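PDB 3ISL: (S)-ureidoglycine--glyoxylate transaminase from Bacillus subtilis, which catalyses the pyridoxal-phosphate-dependent transamination of (S)-ureidoglycine with glyoxylate, giving oxalurate and glycine in the breakdown of purines. Local coordinates for residues A[71-75]-A[193-197]; A[119-123]-A[148-154]; A[143-147]-A[174-178]; A[197-201]-A[367-371]; A[323-329]-A[361-367]. All coordinates share one frame; numbering follows the deposited sequence.

Contact 1 of 5, residues A[71-75]-A[193-197]; sequences SRAGI and IGGTQ. With PLP (pyridoxal-5'-phosphate), chain C.
Ser71 and Gly195 bring their CA atoms to 4.7 Å of each other where the first turn of helix 71-82 comes up against the irregular chain that follows strand 191-193. Further along, Ile75 faces Ile193 with a wider CA separation. The turn is closed by the bond from Ile75 N to Ser71 O, and the CG2 methyl of Ile193 rests against this backbone, touching Ser71 O and Ile75 N as well as CG1 of Ile75, the two isoleucine side chains crossing at about a right angle. Gly195 has no side chain, which is what admits Ser71 OG to 3.4 Å from Gly195 CA; a CB there would collide with the hydroxyl.

The polar work is done through the cofactor. The helix N-terminus forms the phosphate cup familiar from PLP-dependent aminotransferases: the amide of Arg72 donates to O2P of PLP, and Ser71 OG holds O3P of PLP at 2.8 Å. From the other segment Gln197 NE2 reaches the same O3P of PLP at 2.6 Å, with its chain folded at chi2 (-90°). The guanidinium of Arg72 meets the phosphate edge-on, NE to O2P of PLP at 2.9 Å and NH2 to O1P of PLP at 3.1 Å, a fork made possible by the bend at chi3 (62°). A leucine at this position would probably leave O1P and the phosphate's negative charge without their guanidinium partner. Thr267 of the second subunit also bonds to PLP, and Arg72 packs on His265 of that subunit.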
# COMPACT_ATOMS: atom_id res chain seq x y z
N SER A 71 3.06 3.12 -6.77
CA SER A 71 4.16 3.95 -7.20
C SER A 71 3.84 5.43 -7.02
O SER A 71 4.68 6.23 -6.61
CB SER A 71 4.40 3.68 -8.66
OG SER A 71 4.37 2.30 -8.87
N ARG A 72 2.61 5.80 -7.36
CA ARG A 72 2.23 7.21 -7.36
C ARG A 72 1.94 7.77 -5.97
O ARG A 72 1.93 8.99 -5.80
CB ARG A 72 1.06 7.49 -8.33
CG ARG A 72 -0.30 7.22 -7.81
CD ARG A 72 -1.27 7.30 -9.01
NE ARG A 72 -1.01 6.28 -10.06
CZ ARG A 72 -1.57 6.26 -11.28
NH1 ARG A 72 -2.41 7.22 -11.68
NH2 ARG A 72 -1.27 5.28 -12.14
N ALA A 73 1.76 6.90 -4.97
CA ALA A 73 1.81 7.32 -3.57
C ALA A 73 3.28 7.63 -3.23
O ALA A 73 3.53 8.51 -2.42
CB ALA A 73 1.28 6.22 -2.67
N GLY A 74 4.21 6.85 -3.79
CA GLY A 74 5.62 7.15 -3.62
C GLY A 74 5.95 8.51 -4.19
O GLY A 74 6.66 9.30 -3.58
N ILE A 75 5.48 8.76 -5.41
CA ILE A 75 5.70 10.04 -6.05
C ILE A 75 5.10 11.20 -5.24
O ILE A 75 5.74 12.22 -5.03
CB ILE A 75 5.10 10.04 -7.45
CG1 ILE A 75 5.81 8.98 -8.35
CG2 ILE A 75 5.13 11.51 -8.01
CD1 ILE A 75 5.17 8.85 -9.79
N ILE A 193 11.81 7.87 -7.77
CA ILE A 193 10.84 6.98 -7.21
C ILE A 193 10.65 5.89 -8.21
O ILE A 193 10.44 6.13 -9.42
CB ILE A 193 9.45 7.69 -7.02
CG1 ILE A 193 9.57 8.98 -6.18
CG2 ILE A 193 8.39 6.67 -6.57
CD1 ILE A 193 9.59 10.38 -7.01
N GLY A 194 10.67 4.67 -7.71
CA GLY A 194 10.37 3.50 -8.56
C GLY A 194 9.01 2.93 -8.29
O GLY A 194 8.28 3.40 -7.41
N GLY A 195 8.65 1.90 -9.06
CA GLY A 195 7.50 1.05 -8.72
C GLY A 195 7.88 -0.40 -8.82
O GLY A 195 8.97 -0.75 -9.31
N THR A 196 7.04 -1.29 -8.34
CA THR A 196 7.42 -2.69 -8.24
C THR A 196 6.89 -3.58 -9.37
O THR A 196 7.53 -4.59 -9.71
CB THR A 196 6.88 -3.28 -6.91
OG1 THR A 196 5.57 -2.75 -6.66
CG2 THR A 196 7.75 -2.85 -5.76
N GLN A 197 5.73 -3.25 -9.95
CA GLN A 197 4.97 -4.19 -10.75
C GLN A 197 5.34 -4.12 -12.23
O GLN A 197 4.66 -4.75 -13.08
CB GLN A 197 3.45 -3.97 -10.59
CG GLN A 197 2.94 -2.61 -11.35
CD GLN A 197 3.00 -1.35 -10.47
OE1 GLN A 197 3.64 -1.35 -9.42
NE2 GLN A 197 2.30 -0.29 -10.88
N1 PLP C . 4.36 6.58 -13.32
C2 PLP C . 4.69 5.92 -14.59
C2A PLP C . 5.66 6.37 -15.51
C3 PLP C . 4.04 4.75 -15.01
O3 PLP C . 4.35 4.13 -16.19
C4 PLP C . 3.07 4.14 -14.24
C4A PLP C . 2.39 2.82 -14.76
C5 PLP C . 2.73 4.73 -13.03
C6 PLP C . 3.34 5.93 -12.55
C5A PLP C . 1.64 4.06 -12.26
O4P PLP C . 2.04 3.78 -11.01
P PLP C . 0.93 3.00 -10.19
O1P PLP C . -0.23 2.55 -11.08
O2P PLP C . 0.60 4.11 -9.01
O3P PLP C . 1.65 1.70 -9.41

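Contact 2 of 5, residues A[119-123]-A[148-154]; sequences WGTVF and STGRIHP
Arg151 lies against the backbone of Gly120 and can be followed outward atom by atom. Its CB meets CG1 of Val122 at 3.7 Å. CG comes next to the carbonyl group of Gly120, and CD draws closer still, 3.3 Å from Gly120 O. Bends at chi2 (-65°) and chi3 (96°) then fold the chain back along the glycine, and NH1 ends 3.4 Å from Gly120 CA, which sits at the edge of the guanidinium, near its plane.

On one flank of this arginine, the CG2 methyl of Thr149 meets the Trp119 ring obliquely, 3.6 Å from Trp119 CE3. On the other, Val122 CG2 lies over one face of the His153 ring, whose ND1 is 3.5 Å from Val122 CB and whose CE1 is directed at Phe123 CB and the edge of the Phe123 ring. The two rings meet rim to rim, their planes 35° apart, so this is no stack. The segments join the loop after strand 111-116 to the short hairpin of strands 145-146 and 151-152, and Ile128 of helix 125-135 packs on both Phe123 and His153.

A single water provides the clear polar bridge: it accepts from Gly120 N and from Thr149 OG1, the latter at 2.6 Å, and donates to Thr121 O. Cohesion here therefore rests mainly on carbon surfaces, with one solvent molecule satisfying three polar atoms of the two segments.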
# COMPACT_ATOMS: atom_id res chain seq x y z
N TRP A 119 3.09 14.23 -28.12
CA TRP A 119 3.13 12.85 -27.70
C TRP A 119 3.76 12.02 -28.80
O TRP A 119 3.35 12.11 -29.97
CB TRP A 119 1.76 12.34 -27.27
CG TRP A 119 1.32 12.86 -25.95
CD1 TRP A 119 1.72 14.02 -25.35
CD2 TRP A 119 0.37 12.25 -25.06
NE1 TRP A 119 1.07 14.17 -24.14
CE2 TRP A 119 0.27 13.08 -23.92
CE3 TRP A 119 -0.38 11.07 -25.10
CZ2 TRP A 119 -0.57 12.79 -22.85
CZ3 TRP A 119 -1.20 10.76 -24.01
CH2 TRP A 119 -1.29 11.63 -22.91
N GLY A 120 4.79 11.27 -28.42
CA GLY A 120 5.57 10.44 -29.33
C GLY A 120 6.95 11.02 -29.56
O GLY A 120 7.79 10.38 -30.21
N THR A 121 7.19 12.23 -29.07
CA THR A 121 8.51 12.84 -29.17
C THR A 121 8.98 13.16 -27.73
O THR A 121 8.22 12.90 -26.74
CB THR A 121 8.52 14.14 -30.07
OG1 THR A 121 7.99 15.24 -29.33
CG2 THR A 121 7.69 13.97 -31.39
N VAL A 122 10.19 13.72 -27.60
CA VAL A 122 10.72 14.20 -26.30
C VAL A 122 11.27 15.64 -26.51
O VAL A 122 11.44 16.06 -27.63
CB VAL A 122 11.84 13.26 -25.68
CG1 VAL A 122 11.34 11.80 -25.45
CG2 VAL A 122 13.17 13.28 -26.50
N PHE A 123 11.61 16.33 -25.43
CA PHE A 123 12.29 17.64 -25.49
C PHE A 123 13.78 17.56 -25.88
O PHE A 123 14.45 16.60 -25.55
CB PHE A 123 12.21 18.32 -24.12
CG PHE A 123 10.79 18.65 -23.70
CD1 PHE A 123 10.20 19.83 -24.11
CD2 PHE A 123 10.06 17.76 -22.92
CE1 PHE A 123 8.88 20.15 -23.72
CE2 PHE A 123 8.76 18.04 -22.49
CZ PHE A 123 8.16 19.26 -22.91
N SER A 148 2.84 5.75 -21.58
CA SER A 148 1.68 6.20 -22.33
C SER A 148 2.07 6.46 -23.79
O SER A 148 1.29 6.29 -24.68
CB SER A 148 1.05 7.47 -21.69
OG SER A 148 1.99 8.57 -21.71
N THR A 149 3.29 6.92 -24.01
CA THR A 149 3.74 7.29 -25.36
C THR A 149 4.88 6.39 -25.85
O THR A 149 5.19 6.37 -27.01
CB THR A 149 4.12 8.78 -25.48
OG1 THR A 149 5.36 9.06 -24.82
CG2 THR A 149 2.98 9.73 -24.94
N GLY A 150 5.46 5.60 -24.96
CA GLY A 150 6.61 4.74 -25.28
C GLY A 150 7.95 5.44 -25.45
O GLY A 150 8.86 4.87 -26.06
N ARG A 151 8.08 6.68 -24.95
CA ARG A 151 9.33 7.44 -25.10
C ARG A 151 10.05 7.46 -23.80
O ARG A 151 9.43 7.46 -22.77
CB ARG A 151 9.09 8.89 -25.58
CG ARG A 151 8.39 8.98 -26.93
CD ARG A 151 9.25 8.39 -28.05
NE ARG A 151 9.01 7.01 -28.45
CZ ARG A 151 7.84 6.54 -28.84
NH1 ARG A 151 6.82 7.36 -28.75
NH2 ARG A 151 7.65 5.31 -29.27
N ILE A 152 11.37 7.34 -23.89
CA ILE A 152 12.28 7.52 -22.79
C ILE A 152 13.07 8.81 -23.04
O ILE A 152 13.50 9.10 -24.18
CB ILE A 152 13.17 6.24 -22.54
CG1 ILE A 152 13.91 6.33 -21.21
CG2 ILE A 152 14.06 5.92 -23.70
CD1 ILE A 152 14.64 4.95 -20.79
N HIS A 153 13.18 9.59 -21.98
CA HIS A 153 13.83 10.95 -22.01
C HIS A 153 15.26 10.96 -21.42
O HIS A 153 15.44 10.43 -20.32
CB HIS A 153 12.98 11.93 -21.20
CG HIS A 153 13.11 13.33 -21.68
ND1 HIS A 153 12.08 14.01 -22.28
CD2 HIS A 153 14.19 14.13 -21.76
CE1 HIS A 153 12.50 15.20 -22.67
NE2 HIS A 153 13.78 15.29 -22.37
N PRO A 154 16.27 11.54 -22.15
CA PRO A 154 17.60 11.75 -21.59
C PRO A 154 17.52 12.64 -20.33
O PRO A 154 16.81 13.70 -20.32
CB PRO A 154 18.36 12.50 -22.73
CG PRO A 154 17.71 11.93 -23.94
CD PRO A 154 16.26 11.88 -23.59
O HOH W 1 6.11 11.38 -25.85

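Contact 3 of 5, residues A[143-147]-A[174-178]; sequences VHGET and VATIG. With PLP (pyridoxal-5'-phosphate), chain C.
A histidine and a threonine share the one direct hydrogen bond of this buried contact: His144 ND1 and Thr176 OG1 are 2.8 Å apart, and either could be the donor. The hydroxyl approaches the imidazole obliquely, and the angle of 134° makes the bond distinctly bent. Thr176 OG1 is placed between its backbone N and carbonyl carbon (chi1 54°), which turns the hydroxyl to the imidazole while CG2 packs against Gly145 CA at 3.9 Å. A side chain on Gly145 would run into that methyl. Were a phenylalanine to stand in for His144, Thr176 OG1 would probably lose its ring partner, retaining a weak bond to Ala173 O.

Alongside, a water accepts from Gly145 N at 2.9 Å and, weakly, from Ala175 N, filling in between the two backbones. Ala175 CB then meets CG2 of Thr147 at 3.5 Å, and this pair of methyls lies beside the phenolic oxygen of the cofactor. Thr147 OG1 is hydrogen-bonded to O3 of PLP at 3.2 Å. Val174 sets CG1 over the pyridine ring, 3.8 Å from C5 of PLP, while Val143 CG1 and Gly145 O border the C2A methyl of PLP. These residues belong to the cofactor pocket at the C-terminal ends of strands 139-143 and 168-172, with Phe97 packing on Val143 and Thr147.

The chemistry thus divides by distance from the cofactor: hydrocarbon, one carbonyl oxygen and the Thr147 hydroxyl border it, whereas the histidine-threonine bond, set back from the cofactor, joins segments 143-147 and 174-178, both of which line the pocket.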
# COMPACT_ATOMS: atom_id res chain seq x y z
N VAL A 143 9.16 12.71 -15.70
CA VAL A 143 9.01 11.26 -15.92
C VAL A 143 10.25 10.79 -16.74
O VAL A 143 10.61 11.41 -17.74
CB VAL A 143 7.72 10.91 -16.69
CG1 VAL A 143 7.60 9.33 -16.87
CG2 VAL A 143 6.48 11.47 -16.00
N HIS A 144 10.93 9.74 -16.29
CA HIS A 144 12.03 9.12 -17.09
C HIS A 144 11.52 8.45 -18.36
O HIS A 144 12.00 8.75 -19.50
CB HIS A 144 12.84 8.09 -16.22
CG HIS A 144 14.12 7.60 -16.86
ND1 HIS A 144 14.74 6.44 -16.45
CD2 HIS A 144 14.84 8.07 -17.92
CE1 HIS A 144 15.81 6.23 -17.21
NE2 HIS A 144 15.93 7.23 -18.07
N GLY A 145 10.58 7.53 -18.19
CA GLY A 145 10.03 6.78 -19.33
C GLY A 145 8.49 6.89 -19.27
O GLY A 145 7.87 6.50 -18.26
N GLU A 146 7.87 7.43 -20.33
CA GLU A 146 6.37 7.51 -20.39
C GLU A 146 5.87 6.30 -21.12
O GLU A 146 6.10 6.21 -22.35
CB GLU A 146 5.88 8.67 -21.29
CG GLU A 146 5.80 10.02 -20.67
CD GLU A 146 4.64 10.15 -19.72
OE1 GLU A 146 3.72 9.32 -19.75
OE2 GLU A 146 4.63 11.12 -18.95
N THR A 147 5.16 5.41 -20.41
CA THR A 147 4.64 4.24 -21.03
C THR A 147 3.48 4.63 -21.88
O THR A 147 3.17 3.88 -22.81
CB THR A 147 4.13 3.16 -20.02
OG1 THR A 147 3.22 3.77 -19.11
CG2 THR A 147 5.28 2.59 -19.24
N VAL A 174 9.40 5.01 -12.54
CA VAL A 174 8.56 3.88 -12.16
C VAL A 174 8.60 2.77 -13.25
O VAL A 174 8.62 1.59 -12.94
CB VAL A 174 7.10 4.36 -11.88
CG1 VAL A 174 6.11 3.25 -12.11
CG2 VAL A 174 6.95 5.00 -10.46
N ALA A 175 8.57 3.18 -14.52
CA ALA A 175 8.53 2.25 -15.62
C ALA A 175 9.90 1.79 -16.05
O ALA A 175 9.97 0.90 -16.88
CB ALA A 175 7.86 2.89 -16.83
N THR A 176 10.94 2.50 -15.67
CA THR A 176 12.30 2.19 -16.18
C THR A 176 13.14 1.44 -15.12
O THR A 176 14.01 0.67 -15.48
CB THR A 176 13.07 3.44 -16.63
OG1 THR A 176 13.05 4.35 -15.56
CG2 THR A 176 12.35 4.08 -17.82
N ILE A 177 12.87 1.65 -13.83
CA ILE A 177 13.80 1.07 -12.87
C ILE A 177 13.85 -0.47 -13.01
O ILE A 177 12.78 -1.14 -13.09
CB ILE A 177 13.39 1.46 -11.40
CG1 ILE A 177 14.56 1.25 -10.37
CG2 ILE A 177 12.01 0.73 -10.95
CD1 ILE A 177 15.94 1.94 -10.76
N GLY A 178 15.07 -1.04 -13.01
CA GLY A 178 15.30 -2.48 -13.17
C GLY A 178 15.17 -3.03 -14.61
O GLY A 178 15.36 -4.23 -14.85
N1 PLP C . 4.36 6.58 -13.32
C2 PLP C . 4.69 5.92 -14.59
C2A PLP C . 5.66 6.37 -15.51
C3 PLP C . 4.04 4.75 -15.01
O3 PLP C . 4.35 4.13 -16.19
C4 PLP C . 3.07 4.14 -14.24
C4A PLP C . 2.39 2.82 -14.76
C5 PLP C . 2.73 4.73 -13.03
C6 PLP C . 3.34 5.93 -12.55
C5A PLP C . 1.64 4.06 -12.26
O4P PLP C . 2.04 3.78 -11.01
P PLP C . 0.93 3.00 -10.19
O1P PLP C . -0.23 2.55 -11.08
O2P PLP C . 0.60 4.11 -9.01
O3P PLP C . 1.65 1.70 -9.41
O HOH W 2 9.40 6.29 -15.83

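Contact 4 of 5, residues A[197-201]-A[367-371]; sequences QKCLS and MGYSC. With PLP (pyridoxal-5'-phosphate), chain C.
Met367 opens the second segment by lying alongside Lys198, both side chains pointing the same way, with its SD 3.9 Å from Lys198 CB. Its CG also rests on the sulfur of Cys199, the CG-to-SG distance being 3.8 Å. Beyond this touch the lysine chain leaves the methionine behind: its extended form, with chi2 at -177°, carries NZ to the cofactor, where NZ is covalently joined to C4A of PLP at 1.3 Å.

Gly368 follows at the closest backbone approach, its CA 4.1 Å from the CA of Cys199 and 3.3 Å from Cys199 O. A CB here would collide with Ser201 OG and Cys199 O, and phi is positive as well. The amide of Tyr369 then donates to Ser201 OG at 2.8 Å in an almost straight bond (174°), and the same hydroxyl is bonded to Glu21 O, so Ser201 is gripped from two parts of the chain. The CB of Tyr369 adds a touch at 3.6 Å from Ser201 OG before its ring turns away. Tyr369 and Ser370 form a short 3-10 turn, and Cys371 N bonds back to Gly368 O.

On the opposing segment, Lys198 to Ser201 form a type I beta turn that starts at the attached lysine itself, and in this chain that turn packs on residues 367-369. The lysine linked to PLP as an internal aldimine is the hallmark of the active site of fold-type I aminotransferases.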
# COMPACT_ATOMS: atom_id res chain seq x y z
N GLN A 197 5.73 -3.25 -9.95
CA GLN A 197 4.97 -4.19 -10.75
C GLN A 197 5.34 -4.12 -12.23
O GLN A 197 4.66 -4.75 -13.08
CB GLN A 197 3.45 -3.97 -10.59
CG GLN A 197 2.94 -2.61 -11.35
CD GLN A 197 3.00 -1.35 -10.47
OE1 GLN A 197 3.64 -1.35 -9.42
NE2 GLN A 197 2.30 -0.29 -10.88
N LYS A 198 6.38 -3.33 -12.52
CA LYS A 198 6.93 -3.13 -13.87
C LYS A 198 8.23 -3.90 -14.06
O LYS A 198 8.22 -5.09 -13.85
CB LYS A 198 6.98 -1.65 -14.24
CG LYS A 198 5.46 -1.12 -14.36
CD LYS A 198 5.26 0.36 -14.79
CE LYS A 198 3.84 0.78 -14.43
NZ LYS A 198 3.25 1.91 -15.12
N CYS A 199 9.34 -3.28 -14.44
CA CYS A 199 10.51 -4.08 -14.67
C CYS A 199 11.04 -4.94 -13.50
O CYS A 199 11.88 -5.84 -13.73
CB CYS A 199 11.60 -3.18 -15.23
SG CYS A 199 11.04 -2.48 -16.75
N LEU A 200 10.65 -4.59 -12.27
CA LEU A 200 10.98 -5.35 -11.06
C LEU A 200 10.16 -6.66 -10.85
O LEU A 200 10.57 -7.56 -10.13
CB LEU A 200 10.88 -4.44 -9.77
CG LEU A 200 11.87 -3.22 -9.81
CD1 LEU A 200 11.76 -2.57 -8.42
CD2 LEU A 200 13.37 -3.63 -10.13
N SER A 201 9.01 -6.77 -11.52
CA SER A 201 8.18 -7.97 -11.43
C SER A 201 7.92 -8.34 -9.96
O SER A 201 8.05 -9.51 -9.54
CB SER A 201 8.84 -9.15 -12.19
OG SER A 201 8.59 -8.94 -13.56
N MET A 367 8.70 -6.32 -19.95
CA MET A 367 9.30 -5.88 -18.70
C MET A 367 9.53 -7.03 -17.73
O MET A 367 8.61 -7.84 -17.51
CB MET A 367 8.30 -4.92 -17.97
CG MET A 367 8.00 -3.59 -18.75
SD MET A 367 6.62 -2.78 -17.98
CE MET A 367 6.97 -1.05 -18.40
N GLY A 368 10.71 -7.07 -17.06
CA GLY A 368 10.87 -7.99 -15.99
C GLY A 368 10.70 -9.45 -16.40
O GLY A 368 11.21 -9.89 -17.45
N TYR A 369 9.96 -10.20 -15.59
CA TYR A 369 9.82 -11.65 -15.82
C TYR A 369 9.04 -11.92 -17.12
O TYR A 369 9.19 -12.98 -17.71
CB TYR A 369 9.08 -12.30 -14.65
CG TYR A 369 9.13 -13.81 -14.77
CD1 TYR A 369 10.34 -14.52 -14.55
CD2 TYR A 369 8.01 -14.52 -15.16
CE1 TYR A 369 10.41 -15.88 -14.69
CE2 TYR A 369 8.07 -15.92 -15.32
CZ TYR A 369 9.29 -16.58 -15.10
OH TYR A 369 9.34 -17.96 -15.22
N SER A 370 8.13 -11.02 -17.50
CA SER A 370 7.42 -11.05 -18.80
C SER A 370 8.33 -10.86 -20.04
O SER A 370 7.96 -11.21 -21.23
CB SER A 370 6.35 -9.94 -18.76
OG SER A 370 5.19 -10.39 -18.01
N CYS A 371 9.52 -10.31 -19.79
CA CYS A 371 10.46 -10.03 -20.86
C CYS A 371 11.26 -11.31 -21.09
O CYS A 371 12.41 -11.45 -20.60
CB CYS A 371 11.37 -8.86 -20.47
SG CYS A 371 12.48 -8.40 -21.80
N1 PLP C . 4.36 6.58 -13.32
C2 PLP C . 4.69 5.92 -14.59
C2A PLP C . 5.66 6.37 -15.51
C3 PLP C . 4.04 4.75 -15.01
O3 PLP C . 4.35 4.13 -16.19
C4 PLP C . 3.07 4.14 -14.24
C4A PLP C . 2.39 2.82 -14.76
C5 PLP C . 2.73 4.73 -13.03
C6 PLP C . 3.34 5.93 -12.55
C5A PLP C . 1.64 4.06 -12.26
O4P PLP C . 2.04 3.78 -11.01
P PLP C . 0.93 3.00 -10.19
O1P PLP C . -0.23 2.55 -11.08
O2P PLP C . 0.60 4.11 -9.01
O3P PLP C . 1.65 1.70 -9.41

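Contact 5 of 5, residues A[323-329]-A[361-367]; sequences VVTCVEI and IWRIGTM
Five backbone hydrogen bonds run between Val323-Ile329 and Ile361-Met367. The straightest, at 176°, joins Ile364 N to Thr325 O over 2.8 Å, and Thr325 N returns a bond to Ile364 O. Val327 and Trp362 form the second reciprocal pair, Val327 N to Trp362 O and Trp362 N to Val327 O, each 2.8 Å. Beyond the regular strands, Thr366 N still reaches Val323 O, at 3.0 Å. Between these hydrogen-bonded pairs the non-hydrogen-bonded Cys326-Arg363 and Val324-Gly365 positions contribute CA-H...O contacts, as is usual in antiparallel sheets.

On the face carrying Thr325, Val327, Trp362 and Ile364, Val327 CG2 meets CD1 of Ile364, and its CG1 lies at the edge of the indole, in its plane. Ile329 covers one indole face: its CG1 sits 3.5 Å from the centroid of the six-membered ring, only 8° off the normal, a clear CH-pi contact. Trp362 CG stands anti to the carbonyl carbon (chi1 -58°), which turns one face of the ring to that isoleucine, and NE1 is bonded to Gly335 O. The other face is lined by Val324, Cys326 and Ile361, with Cys326 SG 4.1 Å from Ile361 CD1. At the far end Met367 CE closes on Val323 CG2 at 3.9 Å.

Arg363 leaves this second face for Ser352 O and Thr147 O, tying the two-stranded antiparallel sheet to the cofactor-binding part of the chain, while Leu302 of helix 288-308 packs on Thr325 and Ile364 of the opposite face and on Thr366 just beyond the strand.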
# COMPACT_ATOMS: atom_id res chain seq x y z
N VAL A 323 11.49 -0.97 -23.14
CA VAL A 323 10.54 -1.93 -22.53
C VAL A 323 9.08 -1.79 -22.94
O VAL A 323 8.22 -2.50 -22.42
CB VAL A 323 10.74 -2.09 -20.99
CG1 VAL A 323 12.23 -2.51 -20.70
CG2 VAL A 323 10.40 -0.79 -20.22
N VAL A 324 8.78 -0.92 -23.91
CA VAL A 324 7.42 -0.81 -24.40
C VAL A 324 7.58 -0.65 -25.87
O VAL A 324 8.50 0.00 -26.33
CB VAL A 324 6.71 0.45 -23.78
CG1 VAL A 324 5.38 0.71 -24.42
CG2 VAL A 324 6.50 0.24 -22.25
N THR A 325 6.64 -1.22 -26.62
CA THR A 325 6.65 -1.17 -28.06
C THR A 325 5.24 -0.82 -28.49
O THR A 325 4.29 -1.52 -28.13
CB THR A 325 7.06 -2.57 -28.58
OG1 THR A 325 8.43 -2.70 -28.25
CG2 THR A 325 6.91 -2.67 -30.17
N CYS A 326 5.11 0.30 -29.18
CA CYS A 326 3.80 0.87 -29.53
C CYS A 326 3.53 0.48 -30.98
O CYS A 326 4.23 0.95 -31.89
CB CYS A 326 3.80 2.42 -29.40
SG CYS A 326 4.21 2.99 -27.76
N VAL A 327 2.52 -0.36 -31.18
CA VAL A 327 2.24 -0.90 -32.49
C VAL A 327 1.03 -0.17 -33.02
O VAL A 327 0.01 -0.08 -32.33
CB VAL A 327 1.95 -2.42 -32.43
CG1 VAL A 327 1.63 -3.01 -33.86
CG2 VAL A 327 3.12 -3.16 -31.74
N GLU A 328 1.13 0.32 -34.27
CA GLU A 328 0.05 1.07 -34.90
C GLU A 328 -1.06 0.11 -35.29
O GLU A 328 -0.81 -0.92 -35.95
CB GLU A 328 0.57 1.91 -36.11
CG GLU A 328 1.24 3.24 -35.67
CD GLU A 328 1.89 4.09 -36.78
OE1 GLU A 328 2.38 5.21 -36.44
OE2 GLU A 328 1.92 3.66 -37.97
N ILE A 329 -2.28 0.44 -34.85
CA ILE A 329 -3.49 -0.26 -35.25
C ILE A 329 -3.82 0.11 -36.70
O ILE A 329 -4.08 1.25 -37.04
CB ILE A 329 -4.70 0.06 -34.30
CG1 ILE A 329 -4.34 -0.34 -32.85
CG2 ILE A 329 -6.01 -0.62 -34.81
CD1 ILE A 329 -5.25 0.29 -31.76
N ILE A 361 -2.97 2.96 -31.13
CA ILE A 361 -1.85 2.06 -30.84
C ILE A 361 -2.23 0.99 -29.86
O ILE A 361 -3.07 1.20 -28.97
CB ILE A 361 -0.57 2.80 -30.25
CG1 ILE A 361 -0.91 3.75 -29.09
CG2 ILE A 361 0.23 3.48 -31.33
CD1 ILE A 361 0.33 4.14 -28.18
N TRP A 362 -1.59 -0.16 -30.00
CA TRP A 362 -1.50 -1.08 -28.84
C TRP A 362 -0.16 -0.88 -28.26
O TRP A 362 0.74 -0.51 -28.98
CB TRP A 362 -1.61 -2.55 -29.21
CG TRP A 362 -2.86 -2.95 -29.93
CD1 TRP A 362 -4.13 -3.16 -29.38
CD2 TRP A 362 -2.95 -3.30 -31.32
NE1 TRP A 362 -5.01 -3.59 -30.40
CE2 TRP A 362 -4.31 -3.68 -31.58
CE3 TRP A 362 -2.03 -3.29 -32.38
CZ2 TRP A 362 -4.76 -4.05 -32.89
CZ3 TRP A 362 -2.47 -3.66 -33.68
CH2 TRP A 362 -3.84 -4.01 -33.92
N ARG A 363 -0.01 -1.13 -26.95
CA ARG A 363 1.30 -1.06 -26.32
C ARG A 363 1.69 -2.44 -25.80
O ARG A 363 1.01 -3.02 -24.97
CB ARG A 363 1.32 -0.01 -25.19
CG ARG A 363 1.01 1.38 -25.69
CD ARG A 363 0.93 2.36 -24.54
NE ARG A 363 -0.31 2.17 -23.81
CZ ARG A 363 -0.41 2.23 -22.49
NH1 ARG A 363 0.63 2.50 -21.73
NH2 ARG A 363 -1.59 2.05 -21.93
N ILE A 364 2.82 -2.96 -26.27
CA ILE A 364 3.21 -4.29 -25.82
C ILE A 364 4.42 -4.04 -24.90
O ILE A 364 5.42 -3.49 -25.36
CB ILE A 364 3.55 -5.21 -26.95
CG1 ILE A 364 2.38 -5.27 -27.97
CG2 ILE A 364 4.03 -6.64 -26.41
CD1 ILE A 364 2.59 -6.19 -29.18
N GLY A 365 4.29 -4.44 -23.63
CA GLY A 365 5.34 -4.31 -22.60
C GLY A 365 6.23 -5.54 -22.69
O GLY A 365 5.73 -6.65 -23.03
N THR A 366 7.54 -5.38 -22.48
CA THR A 366 8.48 -6.53 -22.38
C THR A 366 9.28 -6.16 -21.14
O THR A 366 10.38 -5.69 -21.26
CB THR A 366 9.45 -6.65 -23.62
OG1 THR A 366 9.93 -5.35 -23.99
CG2 THR A 366 8.75 -7.24 -24.83
N MET A 367 8.70 -6.32 -19.95
CA MET A 367 9.30 -5.88 -18.70
C MET A 367 9.53 -7.03 -17.73
O MET A 367 8.61 -7.84 -17.51
CB MET A 367 8.30 -4.92 -17.97
CG MET A 367 8.00 -3.59 -18.75
SD MET A 367 6.62 -2.78 -17.98
CE MET A 367 6.97 -1.05 -18.40

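Contacts 1, 3 and 4 are all buried and converge on one cofactor, which contact 1 holds by its phosphate, contact 3 by its ring and contact 4 by a covalent link; contacts 1 and 4 share Gln197. Contact 2 is partly exposed and lies farther out, relying on carbon surfaces and a bridging water, yet its strand 151-152 pairs with strand 145-146 of contact 3. Contact 5, buried but about 15 Å from the chain centre, is bound by regular backbone pairing instead of ligand chemistry. It shares Met367 with contact 4, and its Arg363 reaches Thr147 of contact 3, linking the two-stranded sheet to the active site.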